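Local coordinates for long form salivary protein D7L (Phlebotomus duboscqi, PDB 6MT7) that binds and sequesters cysteinyl leukotrienes and a thromboxane A2 analogue, helping sand flies to feed on blood by inhibiting thromboxane-dependent platelet aggregation, at residues Thr138-Ser141 against Asp142-Ala146; His158-Ser161 against Ala162-Arg166; Cys203-Ala206 against Asp207-Asn211; Lys222-Asp225 against Asn226-Pro229. One frame throughout, in Å; residues are numbered along the deposited sequence.

Contact 1: residues Thr138-Ser141 against Asp142-Ala146; sequences TKIS and DFCNA
D142 folds back over the first turn of helix 140-144 and meets K139 and T138. Its CB lies 4.3 Å from T138 CG2, a methyl that also reaches F143 CB at 4.0 Å. With CG beside the backbone N (chi1 -69°), the carboxylate turns toward the start of the helix. OD2 comes against the lysine chain, 3.5 Å from K139 CE, while NZ stays beyond contact range. One water donates to D142 OD2 at 2.6 Å and accepts from K139 N at 2.8 Å; a second water donates to both D142 OD1 and S141 OG. The S141 hydroxyl has another partner in D225.

Behind this polar side the backbone winds regularly: F143 N bonds K139 O at 2.9 Å and C144 N bonds I140 O at 2.8 Å. On the buried side, I140 CG2 packs 4.0 Å from C144 SG, and this sulfur is joined to C160. An acidic residue suits the helix start, where its charge probably interacts well with the dipole. This is the N-terminal turn of helix 140-144: K139 is the N-cap, D142 in the N3 place is linked through water to K139 N, and I140 N is hydrogen-bonded to S228 OG.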
loop_
_atom_site.group_PDB
_atom_site.type_symbol
_atom_site.label_atom_id
_atom_site.label_comp_id
_atom_site.label_asym_id
_atom_site.label_seq_id
_atom_site.Cartn_x
_atom_site.Cartn_y
_atom_site.Cartn_z
ATOM N N THR A 138 -7.732 -14.654 4.659
ATOM C CA THR A 138 -8.382 -14.370 5.931
ATOM C C THR A 138 -8.844 -12.918 5.961
ATOM O O THR A 138 -8.105 -12.017 5.550
ATOM C CB THR A 138 -7.426 -14.644 7.092
ATOM O OG1 THR A 138 -7.129 -16.049 7.135
ATOM C CG2 THR A 138 -8.037 -14.221 8.427
ATOM N N LYS A 139 -10.063 -12.698 6.451
ATOM C CA LYS A 139 -10.592 -11.345 6.555
ATOM C C LYS A 139 -9.923 -10.581 7.691
ATOM O O LYS A 139 -9.533 -11.150 8.714
ATOM C CB LYS A 139 -12.104 -11.368 6.780
ATOM C CG LYS A 139 -12.893 -11.867 5.588
ATOM C CD LYS A 139 -14.318 -11.325 5.587
ATOM C CE LYS A 139 -15.062 -11.700 6.850
ATOM N NZ LYS A 139 -16.505 -11.324 6.759
ATOM N N ILE A 140 -9.810 -9.263 7.502
ATOM C CA ILE A 140 -9.280 -8.392 8.546
ATOM C C ILE A 140 -10.056 -8.577 9.846
ATOM O O ILE A 140 -9.466 -8.712 10.923
ATOM C CB ILE A 140 -9.311 -6.926 8.074
ATOM C CG1 ILE A 140 -8.212 -6.708 7.030
ATOM C CG2 ILE A 140 -9.155 -5.983 9.262
ATOM C CD1 ILE A 140 -8.330 -5.418 6.255
ATOM N N SER A 141 -11.390 -8.596 9.766
ATOM C CA SER A 141 -12.173 -8.719 10.995
ATOM C C SER A 141 -11.844 -10.017 11.720
ATOM O O SER A 141 -11.648 -10.023 12.940
ATOM C CB SER A 141 -13.678 -8.655 10.710
ATOM O OG SER A 141 -14.082 -9.565 9.702
ATOM N N ASP A 142 -11.752 -11.123 10.981
ATOM C CA ASP A 142 -11.495 -12.409 11.623
ATOM C C ASP A 142 -10.093 -12.465 12.217
ATOM O O ASP A 142 -9.900 -13.012 13.311
ATOM C CB ASP A 142 -11.725 -13.540 10.618
ATOM C CG ASP A 142 -13.189 -13.690 10.252
ATOM O OD1 ASP A 142 -14.038 -13.544 11.160
ATOM O OD2 ASP A 142 -13.501 -13.940 9.066
ATOM N N PHE A 143 -9.107 -11.879 11.532
ATOM C CA PHE A 143 -7.744 -11.888 12.053
ATOM C C PHE A 143 -7.612 -10.966 13.256
ATOM O O PHE A 143 -6.991 -11.324 14.267
ATOM C CB PHE A 143 -6.752 -11.472 10.964
ATOM C CG PHE A 143 -5.324 -11.423 11.439
ATOM C CD1 PHE A 143 -4.579 -12.593 11.557
ATOM C CD2 PHE A 143 -4.730 -10.221 11.783
ATOM C CE1 PHE A 143 -3.266 -12.564 12.003
ATOM C CE2 PHE A 143 -3.414 -10.177 12.232
ATOM C CZ PHE A 143 -2.679 -11.355 12.339
ATOM N N CYS A 144 -8.148 -9.748 13.140
ATOM C CA CYS A 144 -7.998 -8.770 14.202
ATOM C C CYS A 144 -8.870 -9.090 15.413
ATOM O O CYS A 144 -8.550 -8.647 16.520
ATOM C CB CYS A 144 -8.315 -7.379 13.654
ATOM S SG CYS A 144 -7.046 -6.816 12.505
ATOM N N ASN A 145 -9.939 -9.869 15.231
ATOM C CA ASN A 145 -10.769 -10.301 16.349
ATOM C C ASN A 145 -10.091 -11.362 17.195
ATOM O O ASN A 145 -10.552 -11.635 18.312
ATOM C CB ASN A 145 -12.105 -10.840 15.844
ATOM C CG ASN A 145 -13.094 -9.738 15.529
ATOM O OD1 ASN A 145 -12.926 -8.594 15.955
ATOM N ND2 ASN A 145 -14.136 -10.080 14.788
ATOM N N ALA A 146 -9.009 -11.952 16.702
ATOM C CA ALA A 146 -8.296 -12.981 17.435
ATOM C C ALA A 146 -7.151 -12.382 18.240
ATOM O O ALA A 146 -6.627 -11.311 17.916
ATOM C CB ALA A 146 -7.762 -14.049 16.473
HETATM O O HOH W 1 -11.694 -14.780 7.329
HETATM O O HOH W 2 -15.825 -11.074 10.768
#

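Contact 2: residues His158-Ser161 against Ala162-Arg166; sequences HACS and AYYYR
C160 SG swings away from its backbone N (chi1 175°) while Y164 CG stays close to its own (chi1 -80°), and together these turns bring sulfur and ring into a Cys sulfur-aromatic contact one helical turn apart. SG lies at the ring edge, 3.8 Å from Y164 CD2, and its disulfide to C144 holds it there. The ring is also met on one face by Y163 CD2, which sits over its centre. A tyrosine suits this place twice over: its ring offers an edge to the sulfur and a face to Y163, and its hydroxyl is hydrogen-bonded to the backbone N of K134.

Y165 leans back over the preceding turn: its CE2 approaches S161 CB to 3.9 Å, and a water bridges S161 OG and Y165 OH, 2.8 Å from the former and 2.7 Å from the latter. S161 OG is hydrogen-bonded to E150 as well. The turn beneath is held by Y164 N to C160 O, 3.1 Å, and Y165 N to S161 O, 2.9 Å.

Helix 159-164 closes in a Schellman motif at R166, whose phi is positive. Its long side chain doubles back and makes a salt bridge with D9. In the plane of the guanidinium group, R166 NH1 donates to Y164 O at 3.1 Å.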
loop_
_atom_site.group_PDB
_atom_site.type_symbol
_atom_site.label_atom_id
_atom_site.label_comp_id
_atom_site.label_asym_id
_atom_site.label_seq_id
_atom_site.Cartn_x
_atom_site.Cartn_y
_atom_site.Cartn_z
ATOM N N HIS A 158 -10.169 -0.819 17.856
ATOM C CA HIS A 158 -9.975 -1.008 16.420
ATOM C C HIS A 158 -8.511 -0.870 16.028
ATOM O O HIS A 158 -8.203 -0.459 14.900
ATOM C CB HIS A 158 -10.803 0.001 15.614
ATOM C CG HIS A 158 -12.218 0.137 16.084
ATOM N ND1 HIS A 158 -13.165 -0.844 15.887
ATOM C CD2 HIS A 158 -12.847 1.143 16.739
ATOM C CE1 HIS A 158 -14.316 -0.451 16.403
ATOM N NE2 HIS A 158 -14.151 0.753 16.922
ATOM N N ALA A 159 -7.598 -1.204 16.939
ATOM C CA ALA A 159 -6.184 -0.934 16.701
ATOM C C ALA A 159 -5.643 -1.757 15.540
ATOM O O ALA A 159 -4.880 -1.249 14.707
ATOM C CB ALA A 159 -5.380 -1.215 17.966
ATOM N N CYS A 160 -6.016 -3.029 15.481
ATOM C CA CYS A 160 -5.551 -3.913 14.423
ATOM C C CYS A 160 -6.274 -3.609 13.116
ATOM O O CYS A 160 -5.639 -3.482 12.063
ATOM C CB CYS A 160 -5.763 -5.368 14.868
ATOM S SG CYS A 160 -5.386 -6.672 13.670
ATOM N N SER A 161 -7.603 -3.465 13.179
ATOM C CA SER A 161 -8.393 -3.237 11.972
ATOM C C SER A 161 -7.969 -1.958 11.267
ATOM O O SER A 161 -7.871 -1.920 10.033
ATOM C CB SER A 161 -9.880 -3.168 12.323
ATOM O OG SER A 161 -10.414 -4.461 12.529
ATOM N N ALA A 162 -7.706 -0.898 12.034
ATOM C CA ALA A 162 -7.307 0.365 11.413
ATOM C C ALA A 162 -5.993 0.223 10.662
ATOM O O ALA A 162 -5.794 0.860 9.619
ATOM C CB ALA A 162 -7.202 1.466 12.466
ATOM N N TYR A 163 -5.075 -0.598 11.185
ATOM C CA TYR A 163 -3.826 -0.835 10.469
ATOM C C TYR A 163 -4.084 -1.569 9.150
ATOM O O TYR A 163 -3.596 -1.157 8.091
ATOM C CB TYR A 163 -2.835 -1.624 11.343
ATOM C CG TYR A 163 -1.645 -2.061 10.523
ATOM C CD1 TYR A 163 -0.619 -1.173 10.236
ATOM C CD2 TYR A 163 -1.581 -3.345 9.976
ATOM C CE1 TYR A 163 0.444 -1.546 9.440
ATOM C CE2 TYR A 163 -0.526 -3.722 9.166
ATOM C CZ TYR A 163 0.487 -2.821 8.907
ATOM O OH TYR A 163 1.549 -3.186 8.110
ATOM N N TYR A 164 -4.865 -2.652 9.180
ATOM C CA TYR A 164 -5.014 -3.434 7.957
ATOM C C TYR A 164 -5.901 -2.742 6.929
ATOM O O TYR A 164 -5.752 -2.986 5.725
ATOM C CB TYR A 164 -5.529 -4.837 8.290
ATOM C CG TYR A 164 -4.390 -5.703 8.761
ATOM C CD1 TYR A 164 -3.467 -6.219 7.860
ATOM C CD2 TYR A 164 -4.194 -5.945 10.108
ATOM C CE1 TYR A 164 -2.399 -6.997 8.286
ATOM C CE2 TYR A 164 -3.125 -6.712 10.545
ATOM C CZ TYR A 164 -2.232 -7.233 9.631
ATOM O OH TYR A 164 -1.171 -7.997 10.069
ATOM N N TYR A 165 -6.811 -1.873 7.368
ATOM C CA TYR A 165 -7.508 -0.994 6.431
ATOM C C TYR A 165 -6.617 0.134 5.922
ATOM O O TYR A 165 -7.045 0.883 5.040
ATOM C CB TYR A 165 -8.737 -0.370 7.081
ATOM C CG TYR A 165 -9.819 -1.341 7.476
ATOM C CD1 TYR A 165 -10.098 -2.469 6.714
ATOM C CD2 TYR A 165 -10.582 -1.106 8.612
ATOM C CE1 TYR A 165 -11.121 -3.355 7.093
ATOM C CE2 TYR A 165 -11.592 -1.978 8.999
ATOM C CZ TYR A 165 -11.855 -3.094 8.242
ATOM O OH TYR A 165 -12.869 -3.945 8.650
ATOM N N ARG A 166 -5.398 0.259 6.455
ATOM C CA ARG A 166 -4.467 1.331 6.106
ATOM C C ARG A 166 -5.081 2.704 6.358
ATOM O O ARG A 166 -4.906 3.648 5.579
ATOM C CB ARG A 166 -3.949 1.200 4.670
ATOM C CG ARG A 166 -2.660 0.364 4.577
ATOM C CD ARG A 166 -2.951 -1.117 4.849
ATOM N NE ARG A 166 -1.754 -1.956 4.747
ATOM C CZ ARG A 166 -1.768 -3.289 4.820
ATOM N NH1 ARG A 166 -2.911 -3.946 5.001
ATOM N NH2 ARG A 166 -0.640 -3.977 4.695
HETATM O O HOH W 3 -12.700 -5.169 11.083
#

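Contact 3: residues Cys203-Ala206 against Asp207-Asn211; sequences CKVA and DTMYN
Hydrogen bonds dominate the meeting of K204 and T208. The threonine hydroxyl drops beside its own backbone N (chi1 -54°), so that T208 OG1 donates to K204 O at 2.7 Å while T208 N donates to the same oxygen at 2.9 Å. The two donors arrive from opposite faces of the carbonyl plane and so hold K204 O with two bonds. Ordinary helical bonds run alongside: D207 N to C203 O, 2.9 Å, M209 N to V205 O, 3.0 Å, and Y210 N to A206 O, 3.0 Å.

Apolar contact is slight. In M209, a selenomethionine introduced for the derivative, chi1 (-65°) sets CG beside the backbone N, 4.5 Å from V205 CG1; the bends further out carry the selenium end away from this turn. A206, small enough for a close helix crossing, faces A162.

The charged groups find partners in the chain before helix 159-164: K204 NZ in a salt bridge with D155, and the two oxygens of the buried D207 with Q157 N and H158 N.

C203 is covalently tied to C156. This is the second-to-fifth cysteine link of the three-disulfide pattern found in helical odorant-binding proteins of the PBP/GOBP family, and a threonine bonding back to the preceding turn is a familiar helix feature.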
loop_
_atom_site.group_PDB
_atom_site.type_symbol
_atom_site.label_atom_id
_atom_site.label_comp_id
_atom_site.label_asym_id
_atom_site.label_seq_id
_atom_site.Cartn_x
_atom_site.Cartn_y
_atom_site.Cartn_z
ATOM N N CYS A 203 -2.796 3.759 19.945
ATOM C CA CYS A 203 -3.896 3.197 19.175
ATOM C C CYS A 203 -5.164 4.046 19.240
ATOM O O CYS A 203 -6.127 3.745 18.526
ATOM C CB CYS A 203 -4.179 1.764 19.634
ATOM S SG CYS A 203 -4.616 1.561 21.384
ATOM N N LYS A 204 -5.199 5.103 20.059
ATOM C CA LYS A 204 -6.353 5.993 20.010
ATOM C C LYS A 204 -6.419 6.742 18.685
ATOM O O LYS A 204 -7.513 7.129 18.252
ATOM C CB LYS A 204 -6.327 6.980 21.175
ATOM C CG LYS A 204 -6.319 6.309 22.537
ATOM C CD LYS A 204 -7.583 5.505 22.756
ATOM C CE LYS A 204 -7.681 5.037 24.203
ATOM N NZ LYS A 204 -8.510 3.810 24.329
ATOM N N VAL A 205 -5.270 6.967 18.038
ATOM C CA VAL A 205 -5.284 7.460 16.659
ATOM C C VAL A 205 -6.018 6.473 15.764
ATOM O O VAL A 205 -6.865 6.853 14.944
ATOM C CB VAL A 205 -3.854 7.706 16.147
ATOM C CG1 VAL A 205 -3.892 8.176 14.694
ATOM C CG2 VAL A 205 -3.138 8.726 17.005
ATOM N N ALA A 206 -5.703 5.186 15.916
ATOM C CA ALA A 206 -6.367 4.151 15.130
ATOM C C ALA A 206 -7.872 4.168 15.359
ATOM O O ALA A 206 -8.661 4.139 14.406
ATOM C CB ALA A 206 -5.783 2.781 15.484
ATOM N N ASP A 207 -8.293 4.211 16.625
ATOM C CA ASP A 207 -9.717 4.191 16.925
ATOM C C ASP A 207 -10.417 5.437 16.402
ATOM O O ASP A 207 -11.546 5.358 15.901
ATOM C CB ASP A 207 -9.935 4.058 18.430
ATOM C CG ASP A 207 -9.835 2.625 18.905
ATOM O OD1 ASP A 207 -9.182 1.809 18.219
ATOM O OD2 ASP A 207 -10.410 2.313 19.964
ATOM N N THR A 208 -9.769 6.598 16.523
ATOM C CA THR A 208 -10.391 7.825 16.045
ATOM C C THR A 208 -10.566 7.797 14.532
ATOM O O THR A 208 -11.629 8.171 14.020
ATOM C CB THR A 208 -9.577 9.039 16.491
ATOM O OG1 THR A 208 -9.394 8.981 17.909
ATOM C CG2 THR A 208 -10.305 10.335 16.152
HETATM N N MSE A 209 -9.560 7.316 13.801
HETATM C CA MSE A 209 -9.708 7.156 12.356
HETATM C C MSE A 209 -10.836 6.205 11.989
HETATM O O MSE A 209 -11.662 6.503 11.122
HETATM C CB MSE A 209 -8.390 6.678 11.714
HETATM C CG MSE A 209 -7.271 7.709 11.829
HETATM SE SE MSE A 209 -7.565 9.183 10.561
HETATM C CE MSE A 209 -7.733 8.127 8.966
ATOM N N TYR A 210 -10.856 5.053 12.657
ATOM C CA TYR A 210 -11.893 4.060 12.397
ATOM C C TYR A 210 -13.282 4.651 12.611
ATOM O O TYR A 210 -14.148 4.572 11.731
ATOM C CB TYR A 210 -11.663 2.843 13.301
ATOM C CG TYR A 210 -12.605 1.678 13.071
ATOM C CD1 TYR A 210 -13.904 1.695 13.572
ATOM C CD2 TYR A 210 -12.189 0.550 12.367
ATOM C CE1 TYR A 210 -14.772 0.631 13.356
ATOM C CE2 TYR A 210 -13.047 -0.518 12.159
ATOM C CZ TYR A 210 -14.332 -0.471 12.655
ATOM O OH TYR A 210 -15.176 -1.537 12.446
ATOM N N ASN A 211 -13.514 5.242 13.787
ATOM C CA ASN A 211 -14.840 5.755 14.111
ATOM C C ASN A 211 -15.225 6.916 13.208
ATOM O O ASN A 211 -16.407 7.076 12.877
ATOM C CB ASN A 211 -14.891 6.179 15.576
ATOM C CG ASN A 211 -14.768 5.000 16.521
ATOM O OD1 ASN A 211 -15.187 3.895 16.194
ATOM N ND2 ASN A 211 -14.186 5.228 17.688
#

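Contact 4: residues Lys222-Asp225 against Asn226-Pro229; sequences KILD and NQSP
In the last turn of helix 220-227, S228 OG and S228 N both turn back to D225 O, three residues earlier, a bond of 3-10 spacing. The serine hydroxyl takes the position between its backbone N and carbonyl carbon (chi1 72°), from which S228 OG donates to D225 O at 2.6 Å. S228 N donates to that same oxygen at 3.0 Å rather than to L224 O four residues back, and it stands well above the carbonyl plane, 71° out of it. D225 O is therefore gripped by two donors of one residue. The next residue, P229, has no N-H to offer; instead its CD approaches D225 O at 3.8 Å. Serine suits its place because its short hydroxyl reaches back to D225 O.

In the preceding turn the helix is normal, with N226 N bonded to K222 O and Q227 N bonded to I223 O, each at 2.9 Å. Along its surface Q227 lies beside I223, pointing the same way: Q227 NE2 is 3.7 Å from I223 CG2. The other branch of its amide, Q227 OE1, touches L224 CD2 at 3.8 Å. The long glutamine chain lets the flat amide lie across both aliphatic side chains where the helix is partly exposed.

D225 and S228 turn to the start of helix 140-144. D225 OD2 is hydrogen-bonded to S141 OG, and S228 OG, which gives its proton to D225 O, is hydrogen-bonded to the backbone N of I140 and receives that N-H, a double role that fits a hydroxyl. On the side of helix 159-164, L224 packs on Y165.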
loop_
_atom_site.group_PDB
_atom_site.type_symbol
_atom_site.label_atom_id
_atom_site.label_comp_id
_atom_site.label_asym_id
_atom_site.label_seq_id
_atom_site.Cartn_x
_atom_site.Cartn_y
_atom_site.Cartn_z
ATOM N N LYS A 222 -16.891 -1.902 5.997
ATOM C CA LYS A 222 -17.410 -3.232 5.697
ATOM C C LYS A 222 -16.943 -3.701 4.325
ATOM O O LYS A 222 -16.597 -4.873 4.147
ATOM C CB LYS A 222 -18.938 -3.245 5.775
ATOM C CG LYS A 222 -19.499 -2.966 7.155
ATOM C CD LYS A 222 -20.919 -3.521 7.280
ATOM C CE LYS A 222 -21.468 -3.378 8.693
ATOM N NZ LYS A 222 -22.444 -2.251 8.778
ATOM N N ILE A 223 -16.929 -2.796 3.343
ATOM C CA ILE A 223 -16.485 -3.151 1.999
ATOM C C ILE A 223 -15.004 -3.521 2.000
ATOM O O ILE A 223 -14.601 -4.513 1.380
ATOM C CB ILE A 223 -16.796 -2.004 1.020
ATOM C CG1 ILE A 223 -18.312 -1.841 0.857
ATOM C CG2 ILE A 223 -16.132 -2.254 -0.335
ATOM C CD1 ILE A 223 -18.706 -0.633 0.053
ATOM N N LEU A 224 -14.169 -2.746 2.701
ATOM C CA LEU A 224 -12.764 -3.126 2.820
ATOM C C LEU A 224 -12.613 -4.489 3.485
ATOM O O LEU A 224 -11.765 -5.293 3.084
ATOM C CB LEU A 224 -11.981 -2.081 3.614
ATOM C CG LEU A 224 -11.650 -0.764 2.924
ATOM C CD1 LEU A 224 -10.767 0.090 3.848
ATOM C CD2 LEU A 224 -10.991 -0.990 1.559
ATOM N N ASP A 225 -13.409 -4.758 4.520
ATOM C CA ASP A 225 -13.296 -6.051 5.182
ATOM C C ASP A 225 -13.694 -7.177 4.236
ATOM O O ASP A 225 -13.024 -8.217 4.182
ATOM C CB ASP A 225 -14.142 -6.067 6.451
ATOM C CG ASP A 225 -13.866 -7.274 7.317
ATOM O OD1 ASP A 225 -12.678 -7.630 7.487
ATOM O OD2 ASP A 225 -14.839 -7.872 7.828
ATOM N N ASN A 226 -14.767 -6.968 3.465
ATOM C CA ASN A 226 -15.216 -7.961 2.494
ATOM C C ASN A 226 -14.173 -8.196 1.405
ATOM O O ASN A 226 -14.004 -9.333 0.938
ATOM C CB ASN A 226 -16.554 -7.502 1.912
ATOM C CG ASN A 226 -16.997 -8.311 0.717
ATOM O OD1 ASN A 226 -16.597 -8.040 -0.419
ATOM N ND2 ASN A 226 -17.858 -9.294 0.960
ATOM N N GLN A 227 -13.432 -7.151 1.021
ATOM C CA GLN A 227 -12.354 -7.286 0.046
ATOM C C GLN A 227 -11.074 -7.846 0.637
ATOM O O GLN A 227 -10.173 -8.208 -0.130
ATOM C CB GLN A 227 -12.021 -5.933 -0.581
ATOM C CG GLN A 227 -13.114 -5.351 -1.438
ATOM C CD GLN A 227 -12.807 -3.936 -1.863
ATOM O OE1 GLN A 227 -11.847 -3.316 -1.384
ATOM N NE2 GLN A 227 -13.620 -3.408 -2.764
ATOM N N SER A 228 -10.964 -7.918 1.962
ATOM C CA SER A 228 -9.667 -8.109 2.607
ATOM C C SER A 228 -9.034 -9.499 2.535
ATOM O O SER A 228 -7.829 -9.601 2.794
ATOM C CB SER A 228 -9.757 -7.684 4.081
ATOM O OG SER A 228 -10.507 -8.593 4.885
ATOM N N PRO A 229 -9.753 -10.594 2.231
ATOM C CA PRO A 229 -9.037 -11.881 2.168
ATOM C C PRO A 229 -7.843 -11.854 1.225
ATOM O O PRO A 229 -6.786 -12.397 1.566
ATOM C CB PRO A 229 -10.124 -12.860 1.715
ATOM C CG PRO A 229 -11.369 -12.286 2.283
ATOM C CD PRO A 229 -11.208 -10.802 2.067
#

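Overall arrangement
The four contacts follow one another along the chain without overlap, on helices 140-144, 159-164, 203-216 and 220-227. Contact 2 is central: its centre lies about 10 Å from that of contact 1, 9 Å from contact 3 and 12 Å from contact 4, and it touches all three. Contacts 1 and 4 also touch, with centres about 10 Å apart, whereas contact 3 stays about 7 Å from both at the nearest atoms. Disulfides tie helix 159-164 to helix 140-144 and helix 203-216 to the segment before helix 159-164, as in odorant-binding proteins. Contacts 1 and 4 come near K136, which probably helps bind thromboxane A2 and leukotriene C4, and so probably lie near the lipid site; contact 3 is remote.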